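Local coordinates for protein nucleoporin NUP170 (Chaetomium thermophilum, PDB 5HAX) that is a large scaffold nucleoporin that probably forms part of the inner ring of the nuclear pore complex through its beta-propeller and helical regions, at residues 33-38 with 346-351; 283-288 with 371-376; 405-410 with 425-430. One frame throughout, in Å; residues are numbered along the deposited sequence.

Interaction 1 of 3, residues 33-38 with 346-351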
loop_
_atom_site.group_PDB
_atom_site.type_symbol
_atom_site.label_atom_id
_atom_site.label_comp_id
_atom_site.label_asym_id
_atom_site.label_seq_id
_atom_site.Cartn_x
_atom_site.Cartn_y
_atom_site.Cartn_z
ATOM N N GLY A 33 21.183 -7.351 12.753
ATOM C CA GLY A 33 21.821 -6.191 13.347
ATOM C C GLY A 33 20.792 -5.175 13.796
ATOM O O GLY A 33 19.677 -5.553 14.165
ATOM N N ALA A 34 21.131 -3.887 13.761
ATOM C CA ALA A 34 20.212 -2.856 14.219
ATOM C C ALA A 34 20.507 -1.551 13.493
ATOM O O ALA A 34 21.557 -1.384 12.867
ATOM C CB ALA A 34 20.305 -2.662 15.735
ATOM N N SER A 35 19.560 -0.619 13.594
ATOM C CA SER A 35 19.683 0.676 12.942
ATOM C C SER A 35 18.921 1.730 13.733
ATOM O O SER A 35 17.918 1.435 14.387
ATOM C CB SER A 35 19.153 0.629 11.504
ATOM O OG SER A 35 19.013 1.935 10.972
ATOM N N SER A 36 19.421 2.968 13.660
ATOM C CA SER A 36 18.733 4.139 14.194
ATOM C C SER A 36 18.788 5.293 13.198
ATOM O O SER A 36 18.838 6.464 13.594
ATOM C CB SER A 36 19.335 4.572 15.536
ATOM O OG SER A 36 20.687 4.970 15.391
ATOM N N ASP A 37 18.773 4.978 11.904
ATOM C CA ASP A 37 18.938 5.979 10.856
ATOM C C ASP A 37 17.615 6.694 10.595
ATOM O O ASP A 37 16.644 6.073 10.152
ATOM C CB ASP A 37 19.445 5.317 9.577
ATOM C CG ASP A 37 20.845 4.752 9.727
ATOM O OD1 ASP A 37 21.814 5.508 9.508
ATOM O OD2 ASP A 37 20.975 3.554 10.061
ATOM N N TYR A 38 17.587 7.999 10.856
ATOM C CA TYR A 38 16.428 8.831 10.576
ATOM C C TYR A 38 16.887 10.184 10.061
ATOM O O TYR A 38 17.923 10.707 10.483
ATOM C CB TYR A 38 15.555 9.075 11.820
ATOM C CG TYR A 38 14.905 7.852 12.427
ATOM C CD1 TYR A 38 13.644 7.436 12.019
ATOM C CD2 TYR A 38 15.537 7.133 13.433
ATOM C CE1 TYR A 38 13.042 6.326 12.581
ATOM C CE2 TYR A 38 14.941 6.021 13.999
ATOM C CZ TYR A 38 13.694 5.627 13.571
ATOM O OH TYR A 38 13.100 4.523 14.136
ATOM N N PHE A 346 16.451 -8.362 13.475
ATOM C CA PHE A 346 16.800 -6.969 13.232
ATOM C C PHE A 346 15.911 -6.062 14.069
ATOM O O PHE A 346 14.723 -6.344 14.247
ATOM C CB PHE A 346 16.654 -6.633 11.740
ATOM C CG PHE A 346 16.803 -5.177 11.430
ATOM C CD1 PHE A 346 15.687 -4.368 11.294
ATOM C CD2 PHE A 346 18.055 -4.615 11.271
ATOM C CE1 PHE A 346 15.821 -3.026 11.009
ATOM C CE2 PHE A 346 18.196 -3.273 10.986
ATOM C CZ PHE A 346 17.078 -2.476 10.856
ATOM N N VAL A 347 16.488 -4.971 14.574
ATOM C CA VAL A 347 15.773 -4.009 15.409
ATOM C C VAL A 347 15.983 -2.614 14.835
ATOM O O VAL A 347 17.124 -2.195 14.613
ATOM C CB VAL A 347 16.250 -4.048 16.875
ATOM C CG1 VAL A 347 15.476 -3.034 17.715
ATOM C CG2 VAL A 347 16.104 -5.446 17.454
ATOM N N LYS A 348 14.883 -1.891 14.618
ATOM C CA LYS A 348 14.931 -0.464 14.318
ATOM C C LYS A 348 14.607 0.295 15.600
ATOM O O LYS A 348 13.473 0.244 16.091
ATOM C CB LYS A 348 13.958 -0.096 13.197
ATOM C CG LYS A 348 14.121 1.338 12.681
ATOM C CD LYS A 348 15.465 1.541 11.973
ATOM C CE LYS A 348 15.819 3.013 11.807
ATOM N NZ LYS A 348 15.214 3.621 10.591
ATOM N N PHE A 349 15.604 0.991 16.141
ATOM C CA PHE A 349 15.425 1.736 17.375
ATOM C C PHE A 349 14.763 3.086 17.112
ATOM O O PHE A 349 14.776 3.588 15.986
ATOM C CB PHE A 349 16.768 1.935 18.070
ATOM C CG PHE A 349 17.301 0.691 18.727
ATOM C CD1 PHE A 349 16.846 0.301 19.976
ATOM C CD2 PHE A 349 18.258 -0.087 18.097
ATOM C CE1 PHE A 349 17.334 -0.841 20.583
ATOM C CE2 PHE A 349 18.750 -1.231 18.700
ATOM C CZ PHE A 349 18.285 -1.607 19.945
ATOM N N PRO A 350 14.185 3.698 18.143
ATOM C CA PRO A 350 13.391 4.921 17.943
ATOM C C PRO A 350 14.248 6.101 17.525
ATOM O O PRO A 350 15.458 6.138 17.801
ATOM C CB PRO A 350 12.766 5.169 19.326
ATOM C CG PRO A 350 12.891 3.895 20.064
ATOM C CD PRO A 350 14.102 3.208 19.529
ATOM N N PRO A 351 13.646 7.107 16.896
ATOM C CA PRO A 351 14.353 8.370 16.660
ATOM C C PRO A 351 14.544 9.121 17.969
ATOM O O PRO A 351 13.963 8.784 18.999
ATOM C CB PRO A 351 13.412 9.119 15.718
ATOM C CG PRO A 351 12.053 8.664 16.164
ATOM C CD PRO A 351 12.217 7.212 16.550
HETATM O O HOH W 1 11.404 2.178 15.847
#
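Strands 33-35 and 346-348 run parallel, their directions 12° apart, and the pairing places Gly33, Ala34 and Ser35 beside Phe346, Val347 and Lys348. Three backbone bonds zip them together, Val347 N to Gly33 O, Ser35 N to Val347 O and Phe349 N to Ser35 O; the last is the shortest at 2.9 Å and lies nearly along the C=O axis. On the Ser35 face, Phe346 brings CZ up to Ser35 CB (3.8 Å), which meets the ring at its edge. On the other face, Ala34 CB touches the rim of the Phe349 ring at CE2.

Past the strands, Lys348 and Tyr38 reach toward each other tip to tip. CG of Lys348 stands anti to the backbone N, and bends at chi2 and chi4 carry CD and CE past Ser35, so that NZ donates to Asp37 O at 2.9 Å, from above the carbonyl plane. Lys348 NZ also lies over one face of the Tyr38 ring, offset toward its rim and 4.0 Å from the centroid, a cation-pi contact. Pro351 CB packs on the opposite face, 3.7 Å from the centroid of the Tyr38 ring, in a CH-pi contact. In the ring plane, Tyr38 OH donates to Phe349 O at 2.7 Å. Ser35 OG, anti to its own N, donates to the anti lone pair of Asp37 OD2.

Glu427 forms a salt bridge with Lys348 NZ, and Tyr425 O also accepts from it. A buried ammonium held by a carboxylate, two carbonyls and two aromatic rings, those of Tyr38 and Tyr425, would be expected to stay protonated.

Interaction 2 of 3, residues 283-288 with 371-376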
loop_
_atom_site.group_PDB
_atom_site.type_symbol
_atom_site.label_atom_id
_atom_site.label_comp_id
_atom_site.label_asym_id
_atom_site.label_seq_id
_atom_site.Cartn_x
_atom_site.Cartn_y
_atom_site.Cartn_z
ATOM N N SER A 283 22.765 -4.646 22.626
ATOM C CA SER A 283 21.680 -4.770 23.588
ATOM C C SER A 283 21.342 -3.392 24.146
ATOM O O SER A 283 22.155 -2.466 24.099
ATOM C CB SER A 283 22.060 -5.730 24.717
ATOM O OG SER A 283 22.190 -7.056 24.230
ATOM N N SER A 284 20.126 -3.262 24.676
ATOM C CA SER A 284 19.594 -1.946 24.999
ATOM C C SER A 284 18.665 -2.039 26.197
ATOM O O SER A 284 17.953 -3.039 26.351
ATOM C CB SER A 284 18.838 -1.349 23.804
ATOM O OG SER A 284 18.094 -0.205 24.184
ATOM N N PRO A 285 18.634 -1.009 27.050
ATOM C CA PRO A 285 17.646 -0.972 28.136
ATOM C C PRO A 285 16.236 -0.657 27.668
ATOM O O PRO A 285 15.325 -0.614 28.503
ATOM C CB PRO A 285 18.182 0.139 29.048
ATOM C CG PRO A 285 18.895 1.056 28.122
ATOM C CD PRO A 285 19.504 0.181 27.060
ATOM N N LEU A 286 16.029 -0.420 26.370
ATOM C CA LEU A 286 14.691 -0.210 25.836
ATOM C C LEU A 286 13.919 -1.512 25.655
ATOM O O LEU A 286 12.719 -1.463 25.370
ATOM C CB LEU A 286 14.771 0.527 24.493
ATOM C CG LEU A 286 15.367 1.939 24.511
ATOM C CD1 LEU A 286 15.432 2.509 23.098
ATOM C CD2 LEU A 286 14.570 2.866 25.418
ATOM N N PHE A 287 14.570 -2.664 25.818
ATOM C CA PHE A 287 13.913 -3.960 25.662
ATOM C C PHE A 287 14.399 -4.886 26.771
ATOM O O PHE A 287 15.526 -5.386 26.713
ATOM C CB PHE A 287 14.199 -4.561 24.285
ATOM C CG PHE A 287 13.410 -5.808 23.986
ATOM C CD1 PHE A 287 12.140 -5.994 24.513
ATOM C CD2 PHE A 287 13.945 -6.799 23.179
ATOM C CE1 PHE A 287 11.420 -7.139 24.238
ATOM C CE2 PHE A 287 13.229 -7.947 22.902
ATOM C CZ PHE A 287 11.966 -8.117 23.431
ATOM N N THR A 288 13.543 -5.119 27.769
ATOM C CA THR A 288 13.852 -5.961 28.917
ATOM C C THR A 288 12.649 -6.842 29.221
ATOM O O THR A 288 11.637 -6.815 28.514
ATOM C CB THR A 288 14.197 -5.125 30.152
ATOM O OG1 THR A 288 13.018 -4.451 30.608
ATOM C CG2 THR A 288 15.280 -4.102 29.838
ATOM N N ASP A 371 22.024 4.681 17.898
ATOM C CA ASP A 371 21.261 5.255 19.008
ATOM C C ASP A 371 20.262 4.207 19.478
ATOM O O ASP A 371 19.242 3.964 18.828
ATOM C CB ASP A 371 20.562 6.540 18.580
ATOM C CG ASP A 371 19.945 7.283 19.749
ATOM O OD1 ASP A 371 19.894 6.725 20.866
ATOM O OD2 ASP A 371 19.503 8.429 19.543
ATOM N N LYS A 372 20.551 3.597 20.630
ATOM C CA LYS A 372 19.743 2.516 21.185
ATOM C C LYS A 372 19.129 2.884 22.532
ATOM O O LYS A 372 18.745 1.991 23.296
ATOM C CB LYS A 372 20.596 1.254 21.325
ATOM C CG LYS A 372 21.789 1.434 22.260
ATOM C CD LYS A 372 22.695 0.214 22.269
ATOM C CE LYS A 372 23.789 0.347 23.317
ATOM N NZ LYS A 372 24.618 -0.884 23.421
ATOM N N THR A 373 19.020 4.183 22.844
ATOM C CA THR A 373 18.557 4.627 24.156
ATOM C C THR A 373 17.499 5.725 24.093
ATOM O O THR A 373 17.132 6.269 25.142
ATOM C CB THR A 373 19.742 5.122 24.999
ATOM O OG1 THR A 373 20.461 6.130 24.275
ATOM C CG2 THR A 373 20.681 3.971 25.339
ATOM N N SER A 374 16.989 6.064 22.912
ATOM C CA SER A 374 16.045 7.170 22.818
ATOM C C SER A 374 14.708 6.812 23.453
ATOM O O SER A 374 14.205 5.695 23.300
ATOM C CB SER A 374 15.819 7.573 21.364
ATOM O OG SER A 374 14.832 8.589 21.302
ATOM N N ARG A 375 14.124 7.783 24.154
ATOM C CA ARG A 375 12.821 7.641 24.790
ATOM C C ARG A 375 11.727 8.394 24.039
ATOM O O ARG A 375 10.635 8.588 24.583
ATOM C CB ARG A 375 12.887 8.139 26.237
ATOM C CG ARG A 375 13.989 7.506 27.079
ATOM C CD ARG A 375 13.571 6.162 27.650
ATOM N NE ARG A 375 12.374 6.273 28.479
ATOM C CZ ARG A 375 12.340 6.844 29.679
ATOM N NH1 ARG A 375 13.439 7.371 30.203
ATOM N NH2 ARG A 375 11.201 6.897 30.355
ATOM N N ALA A 376 11.992 8.816 22.798
ATOM C CA ALA A 376 11.073 9.706 22.096
ATOM C C ALA A 376 9.744 9.027 21.785
ATOM O O ALA A 376 8.718 9.707 21.673
ATOM C CB ALA A 376 11.720 10.210 20.807
#
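Leu286 leaves its backbone with CB directed at residues 372-375, and CG stands anti to its carbonyl carbon (chi1 -63°), beside the backbone N. Leu286 CG comes within 3.6 Å of Lys372 O. From there the two methyls part: CD1 sits 3.4 Å from both Lys372 O and Ser374 O, while CD2 of Leu286 lies 3.6 Å from Ser374 O and touches Arg375 CD, where the two side chains cross obliquely. The branched tip therefore rests against backbone carbonyls more than against side chains, and Pro350 and Cys317 border it from outside the two segments.

Ser284 turns OG anti to its backbone N (chi1 168°) and donates to Lys372 O across a very short 2.5 Å, nearly along the C=O axis. Ser284 OG also accepts from Leu286 N at 3.0 Å, in an almost straight bond. One hydroxyl thus joins the two loops while bracing the turn that presents Leu286. Lys372 starts from the crowded chi1 position, with CG between N and the carbonyl carbon, and then runs fully extended. Its CD and CE pass along Ser283 O, and Lys372 NZ donates to Ser283 O at 3.0 Å, again close to the C=O axis.

Neither segment is helix or strand. Ser284 OG with Leu286 N makes an ST turn, overlapped by a type I beta turn from Ser284 to Phe287; Ser374 OG, also hydrogen-bonded to Pro351 O, makes a second ST turn with Ala376 N. This is loop-to-loop packing within the beta-propeller-like domain, between the connections that lead into strands 293-298 and 380-386.

Interaction 3 of 3, residues 405-410 with 425-430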
loop_
_atom_site.group_PDB
_atom_site.type_symbol
_atom_site.label_atom_id
_atom_site.label_comp_id
_atom_site.label_asym_id
_atom_site.label_seq_id
_atom_site.Cartn_x
_atom_site.Cartn_y
_atom_site.Cartn_z
ATOM N N PHE A 405 3.852 9.716 15.548
ATOM C CA PHE A 405 5.088 9.597 14.787
ATOM C C PHE A 405 4.807 8.799 13.523
ATOM O O PHE A 405 4.237 7.706 13.590
ATOM C CB PHE A 405 6.189 8.918 15.601
ATOM C CG PHE A 405 7.439 8.654 14.808
ATOM C CD1 PHE A 405 8.270 9.698 14.436
ATOM C CD2 PHE A 405 7.774 7.367 14.419
ATOM C CE1 PHE A 405 9.414 9.463 13.695
ATOM C CE2 PHE A 405 8.920 7.126 13.681
ATOM C CZ PHE A 405 9.740 8.174 13.320
ATOM N N VAL A 406 5.199 9.349 12.378
ATOM C CA VAL A 406 4.960 8.722 11.084
ATOM C C VAL A 406 6.259 8.753 10.293
ATOM O O VAL A 406 6.897 9.805 10.179
ATOM C CB VAL A 406 3.830 9.419 10.302
ATOM C CG1 VAL A 406 3.346 8.517 9.182
ATOM C CG2 VAL A 406 2.679 9.781 11.228
ATOM N N SER A 407 6.648 7.601 9.748
ATOM C CA SER A 407 7.897 7.484 9.011
ATOM C C SER A 407 7.697 6.583 7.801
ATOM O O SER A 407 6.766 5.775 7.740
ATOM C CB SER A 407 9.029 6.933 9.892
ATOM O OG SER A 407 8.725 5.630 10.358
ATOM N N ALA A 408 8.592 6.736 6.838
ATOM C CA ALA A 408 8.599 5.939 5.624
ATOM C C ALA A 408 10.037 5.573 5.308
ATOM O O ALA A 408 10.968 6.237 5.776
ATOM C CB ALA A 408 7.980 6.698 4.443
ATOM N N PRO A 409 10.254 4.519 4.523
ATOM C CA PRO A 409 11.611 4.248 4.042
ATOM C C PRO A 409 12.110 5.425 3.221
ATOM O O PRO A 409 11.337 6.082 2.521
ATOM C CB PRO A 409 11.449 2.985 3.184
ATOM C CG PRO A 409 10.132 2.405 3.565
ATOM C CD PRO A 409 9.279 3.550 3.995
ATOM N N ASP A 410 13.409 5.707 3.328
ATOM C CA ASP A 410 14.032 6.726 2.485
ATOM C C ASP A 410 14.316 6.069 1.137
ATOM O O ASP A 410 15.449 5.716 0.801
ATOM C CB ASP A 410 15.290 7.291 3.132
ATOM C CG ASP A 410 15.752 8.582 2.476
ATOM O OD1 ASP A 410 15.407 8.810 1.298
ATOM O OD2 ASP A 410 16.452 9.374 3.137
ATOM N N TYR A 425 18.526 0.687 6.830
ATOM C CA TYR A 425 17.107 1.047 6.870
ATOM C C TYR A 425 16.969 2.553 7.116
ATOM O O TYR A 425 16.531 3.016 8.172
ATOM C CB TYR A 425 16.395 0.232 7.942
ATOM C CG TYR A 425 14.884 0.382 7.991
ATOM C CD1 TYR A 425 14.196 1.140 7.050
ATOM C CD2 TYR A 425 14.144 -0.238 8.993
ATOM C CE1 TYR A 425 12.821 1.273 7.106
ATOM C CE2 TYR A 425 12.771 -0.110 9.054
ATOM C CZ TYR A 425 12.114 0.646 8.111
ATOM O OH TYR A 425 10.746 0.775 8.175
ATOM N N PHE A 426 17.352 3.325 6.102
ATOM C CA PHE A 426 17.167 4.769 6.154
ATOM C C PHE A 426 15.680 5.107 6.151
ATOM O O PHE A 426 14.881 4.449 5.481
ATOM C CB PHE A 426 17.858 5.441 4.966
ATOM C CG PHE A 426 19.326 5.127 4.855
ATOM C CD1 PHE A 426 20.235 5.669 5.747
ATOM C CD2 PHE A 426 19.797 4.300 3.847
ATOM C CE1 PHE A 426 21.585 5.383 5.643
ATOM C CE2 PHE A 426 21.146 4.013 3.738
ATOM C CZ PHE A 426 22.038 4.555 4.637
ATOM N N GLU A 427 15.309 6.144 6.905
ATOM C CA GLU A 427 13.914 6.546 7.026
ATOM C C GLU A 427 13.785 8.062 7.019
ATOM O O GLU A 427 14.683 8.785 7.458
ATOM C CB GLU A 427 13.270 6.002 8.315
ATOM C CG GLU A 427 12.866 4.536 8.259
ATOM C CD GLU A 427 12.056 4.109 9.470
ATOM O OE1 GLU A 427 10.828 3.925 9.333
ATOM O OE2 GLU A 427 12.644 3.957 10.560
ATOM N N GLN A 428 12.648 8.527 6.505
ATOM C CA GLN A 428 12.184 9.900 6.660
ATOM C C GLN A 428 11.026 9.896 7.649
ATOM O O GLN A 428 10.092 9.104 7.501
ATOM C CB GLN A 428 11.730 10.483 5.318
ATOM C CG GLN A 428 12.837 10.651 4.281
ATOM C CD GLN A 428 13.708 11.864 4.538
ATOM O OE1 GLN A 428 13.223 12.917 4.953
ATOM N NE2 GLN A 428 15.002 11.723 4.286
ATOM N N GLY A 429 11.084 10.779 8.650
ATOM C CA GLY A 429 10.106 10.778 9.718
ATOM C C GLY A 429 9.556 12.164 9.993
ATOM O O GLY A 429 10.128 13.179 9.594
ATOM N N THR A 430 8.422 12.186 10.691
ATOM C CA THR A 430 7.785 13.438 11.082
ATOM C C THR A 430 6.815 13.174 12.225
ATOM O O THR A 430 6.361 12.045 12.433
ATOM C CB THR A 430 7.052 14.093 9.903
ATOM O OG1 THR A 430 6.581 15.391 10.289
ATOM C CG2 THR A 430 5.873 13.238 9.449
#
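Ser407 holds OG in the crowded position between its backbone N and carbonyl carbon (chi1 62°), while Glu427 sets CG anti to its carbonyl carbon and extends beyond it. Together these torsions bring Ser407 OG to Glu427 OE1 at 2.9 Å, the donor standing above the carboxylate plane. OE2 of the same carboxylate pairs with Lys348 and Arg318. At the end of the ladder Asp410 has CG anti to its N, and Gln428 bends at chi2 (-78°) to bring NE2 to Asp410 OD2 at 3.0 Å; the same NE2 also bonds Glu39. The Asp410 oxygen lies in the amide plane, yet carboxylate and amide are nearly perpendicular (87°).

The strands 405-409 and 427-430 are antiparallel neighbours in a propeller-type sheet, one of whose two outermost strands, 39-41, comes from much earlier in the chain. Val406-Thr430 and Ala408-Gln428 are hydrogen-bonded pairs; Ser407-Gly429 is non-hydrogen-bonded, with CA atoms only 4.0 Å apart. Phe405 CE1 lies 4.2 Å from Gly429 CA, where no side chain holds the ring off. Beyond the ladder, Asp410 N donates to Phe426 O at 2.9 Å. Asp410 is also the N-cap of helix 411-416, and Gln519 and Arg413 bind its carboxylate.

From the N terminus, residues 33-38 precede strands 39-41 and 50-57, and interaction 1 brings them against 346-351 across 307 intervening residues, adding strand 33-35 to the edge of the sheet of strands 293-298, 307-313, 318-324 and 341-348. Interaction 2 opens inside that span, at 283-288, but closes beyond it at 371-376, so the two cross; they meet where Pro351 O faces Ser374 OG and Ser36 OG faces Asp371 N. Interaction 3 follows both in series, closing a short connection that holds helix 411-416. It joins interaction 1 through Lys348, and so links two neighbouring sheets. Interactions 2 and 3 do not touch.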